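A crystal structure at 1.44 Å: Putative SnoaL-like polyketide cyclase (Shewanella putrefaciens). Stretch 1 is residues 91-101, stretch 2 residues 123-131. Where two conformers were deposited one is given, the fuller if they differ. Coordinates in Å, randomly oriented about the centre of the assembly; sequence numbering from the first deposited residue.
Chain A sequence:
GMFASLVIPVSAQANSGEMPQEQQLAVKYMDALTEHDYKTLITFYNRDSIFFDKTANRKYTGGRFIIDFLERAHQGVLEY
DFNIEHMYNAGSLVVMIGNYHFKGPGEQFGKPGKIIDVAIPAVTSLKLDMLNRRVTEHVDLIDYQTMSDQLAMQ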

# COMPACT_ATOMS: atom_id res chain seq x y z
N GLY A 91 -10.38 5.31 8.91
CA GLY A 91 -10.29 5.10 10.33
C GLY A 91 -8.87 4.96 10.82
O GLY A 91 -7.98 5.72 10.46
N SER A 92 -8.68 3.93 11.65
CA SER A 92 -7.40 3.64 12.27
C SER A 92 -6.42 2.91 11.34
O SER A 92 -5.34 2.55 11.80
CB SER A 92 -7.60 2.82 13.55
OG SER A 92 -8.18 3.63 14.57
N LEU A 93 -6.73 2.71 10.04
CA LEU A 93 -5.80 2.09 9.07
C LEU A 93 -5.22 3.24 8.29
O LEU A 93 -5.91 3.95 7.54
CB LEU A 93 -6.57 1.16 8.14
CG LEU A 93 -5.73 0.54 7.05
CD1 LEU A 93 -4.69 -0.39 7.65
CD2 LEU A 93 -6.68 -0.22 6.08
N VAL A 94 -3.91 3.43 8.42
CA VAL A 94 -3.16 4.49 7.75
C VAL A 94 -2.29 3.87 6.63
O VAL A 94 -1.60 2.86 6.89
CB VAL A 94 -2.26 5.25 8.75
CG1 VAL A 94 -1.38 6.29 7.99
CG2 VAL A 94 -3.10 5.91 9.86
N VAL A 95 -2.35 4.44 5.42
CA VAL A 95 -1.66 3.92 4.26
C VAL A 95 -0.71 4.96 3.78
O VAL A 95 -1.10 6.13 3.61
CB VAL A 95 -2.64 3.57 3.12
CG1 VAL A 95 -1.90 3.00 1.88
CG2 VAL A 95 -3.69 2.57 3.57
N MSE A 96 0.56 4.59 3.56
CA MSE A 96 1.64 5.51 3.15
C MSE A 96 2.35 4.94 1.95
O MSE A 96 2.77 3.80 1.98
CB MSE A 96 2.62 5.75 4.29
CG MSE A 96 1.95 6.44 5.48
SE MSE A 96 2.99 6.32 7.12
CE MSE A 96 2.63 4.52 7.47
N ILE A 97 2.42 5.72 0.87
CA ILE A 97 3.07 5.35 -0.37
C ILE A 97 4.27 6.25 -0.52
O ILE A 97 4.13 7.49 -0.44
CB ILE A 97 2.13 5.60 -1.56
CG1 ILE A 97 0.84 4.83 -1.44
CG2 ILE A 97 2.88 5.26 -2.88
CD1 ILE A 97 -0.28 5.21 -2.48
N GLY A 98 5.47 5.69 -0.75
CA GLY A 98 6.65 6.51 -0.83
C GLY A 98 7.90 5.72 -1.14
O GLY A 98 7.82 4.68 -1.76
N ASN A 99 9.07 6.29 -0.81
CA ASN A 99 10.36 5.69 -1.04
C ASN A 99 11.15 5.76 0.27
O ASN A 99 11.18 6.83 0.92
CB ASN A 99 11.18 6.40 -2.14
CG ASN A 99 10.61 6.22 -3.50
OD1 ASN A 99 10.88 5.24 -4.17
ND2 ASN A 99 9.82 7.20 -3.95
N TYR A 100 11.80 4.66 0.64
CA TYR A 100 12.71 4.67 1.74
C TYR A 100 14.12 4.95 1.23
O TYR A 100 14.64 4.22 0.36
CB TYR A 100 12.72 3.36 2.51
CG TYR A 100 11.48 3.07 3.33
CD1 TYR A 100 11.29 3.65 4.58
CD2 TYR A 100 10.46 2.26 2.86
CE1 TYR A 100 10.20 3.37 5.35
CE2 TYR A 100 9.31 2.01 3.64
CZ TYR A 100 9.21 2.56 4.89
OH TYR A 100 8.10 2.25 5.67
N HIS A 101 14.71 6.02 1.73
CA HIS A 101 16.05 6.47 1.33
C HIS A 101 17.05 6.16 2.41
O HIS A 101 16.96 6.70 3.52
CB HIS A 101 16.00 7.99 1.04
CG HIS A 101 17.30 8.54 0.57
ND1 HIS A 101 17.61 9.87 0.71
CD2 HIS A 101 18.32 7.97 -0.09
CE1 HIS A 101 18.81 10.09 0.18
NE2 HIS A 101 19.27 8.96 -0.32
N VAL A 123 5.05 0.62 -0.04
CA VAL A 123 3.80 0.92 0.61
C VAL A 123 3.91 0.35 2.00
O VAL A 123 4.24 -0.83 2.19
CB VAL A 123 2.63 0.29 -0.14
CG1 VAL A 123 1.28 0.58 0.55
CG2 VAL A 123 2.63 0.79 -1.61
N THR A 124 3.60 1.17 2.98
CA THR A 124 3.55 0.76 4.41
C THR A 124 2.16 1.11 4.95
O THR A 124 1.69 2.24 4.75
CB THR A 124 4.62 1.51 5.22
OG1 THR A 124 5.89 1.05 4.75
CG2 THR A 124 4.49 1.27 6.74
N SER A 125 1.49 0.16 5.61
CA SER A 125 0.25 0.45 6.28
C SER A 125 0.40 0.16 7.74
O SER A 125 1.10 -0.77 8.17
CB SER A 125 -0.93 -0.30 5.68
OG SER A 125 -0.79 -1.72 5.85
N LEU A 126 -0.30 0.94 8.56
CA LEU A 126 -0.37 0.76 10.01
C LEU A 126 -1.82 0.66 10.43
O LEU A 126 -2.62 1.54 10.10
CB LEU A 126 0.29 1.93 10.76
CG LEU A 126 1.72 2.29 10.38
CD1 LEU A 126 2.18 3.53 11.16
CD2 LEU A 126 2.64 1.12 10.61
N LYS A 127 -2.14 -0.37 11.19
CA LYS A 127 -3.43 -0.44 11.87
C LYS A 127 -3.15 -0.04 13.32
O LYS A 127 -2.29 -0.65 13.98
CB LYS A 127 -4.00 -1.86 11.79
CG LYS A 127 -5.43 -2.01 12.28
CD LYS A 127 -6.43 -1.16 11.50
CE LYS A 127 -7.86 -1.47 11.97
NZ LYS A 127 -8.84 -0.40 11.61
N LEU A 128 -3.83 1.00 13.79
CA LEU A 128 -3.60 1.62 15.05
C LEU A 128 -4.72 1.32 16.04
O LEU A 128 -5.89 1.21 15.66
CB LEU A 128 -3.51 3.14 14.88
CG LEU A 128 -2.42 3.56 13.88
CD1 LEU A 128 -2.54 5.07 13.64
CD2 LEU A 128 -1.08 3.22 14.32
N ASP A 129 -4.32 1.20 17.30
CA ASP A 129 -5.25 1.20 18.46
C ASP A 129 -5.08 2.56 19.11
O ASP A 129 -4.09 2.83 19.82
CB ASP A 129 -4.86 0.02 19.37
CG ASP A 129 -5.58 0.03 20.73
OD1 ASP A 129 -6.37 0.96 21.00
OD2 ASP A 129 -5.30 -0.91 21.52
N MSE A 130 -6.03 3.46 18.79
CA MSE A 130 -5.92 4.86 19.18
C MSE A 130 -6.03 5.01 20.71
O MSE A 130 -5.29 5.80 21.29
CB MSE A 130 -6.89 5.76 18.41
CG MSE A 130 -6.72 5.75 16.92
SE MSE A 130 -5.00 6.44 16.39
CE MSE A 130 -5.22 8.20 16.97
N LEU A 131 -6.86 4.22 21.36
CA LEU A 131 -7.01 4.30 22.84
C LEU A 131 -5.67 4.04 23.54
O LEU A 131 -5.30 4.77 24.45
CB LEU A 131 -8.06 3.29 23.30
CG LEU A 131 -8.21 3.12 24.81
CD1 LEU A 131 -8.77 4.39 25.40
CD2 LEU A 131 -9.07 1.91 25.13
O HOH W 1 -8.39 2.64 17.24

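The most distinctive contact lies beyond the paired backbone: the phenol of Y100 reaches back to T124, with Y100 OH 2.7 Å from T124 OG1. The CA-to-CB bond of Y100 points sideways, so it is the length of the ring, at chi1 -71°, that brings the hydroxyl across. T124 OG1 lies at the ring edge, near its plane, as suits a partner of the phenolic oxygen.

The main attachment is an antiparallel pair of strands, 93-101 and 123-129, whose directions differ by 163°. Narrow and wide pairs alternate: CA-CA is 4.4 Å for V95 with S125 but 5.3 Å for M96 with T124. The wide pairs carry reciprocal hydrogen bonds. V94 N donates to L126 O (2.8 Å, 174°) and L126 N to V94 O (2.9 Å, 161°); M96 N donates to T124 O and T124 N to M96 O, both at 2.9 Å. L128 N to S92 O (2.9 Å) extends the ladder just beyond strand 93-101.

Side chains sort onto two faces. On one, V94, M96, T124 and L126 gather; the flexible selenomethionine M96 turns its end inward, placing CE 3.8 Å from L126 CG, while V94 CG2 meets L128 CD1 at 3.9 Å. On the other, V95 CG1 approaches V123 CG1 at 4.2 Å, and small S125 sits 4.2 Å, through CB, from L93 CD1. K127, exposed as suits a lysine, starts on this face, but its end comes nearer the first stretch, with K127 CD 4.1 Å from L93 CB and K127 NZ 4.0 Å from S92 CB. L93, V94, V95, V123 and L126 are buried, and their apolar side chains have no polar group to satisfy there.

A water bridges S92 OG (2.9 Å) and M130 N (2.9 Å), donating also to L128 O (3.3 Å). Between the stretches 714 Å² is buried, both sides summed.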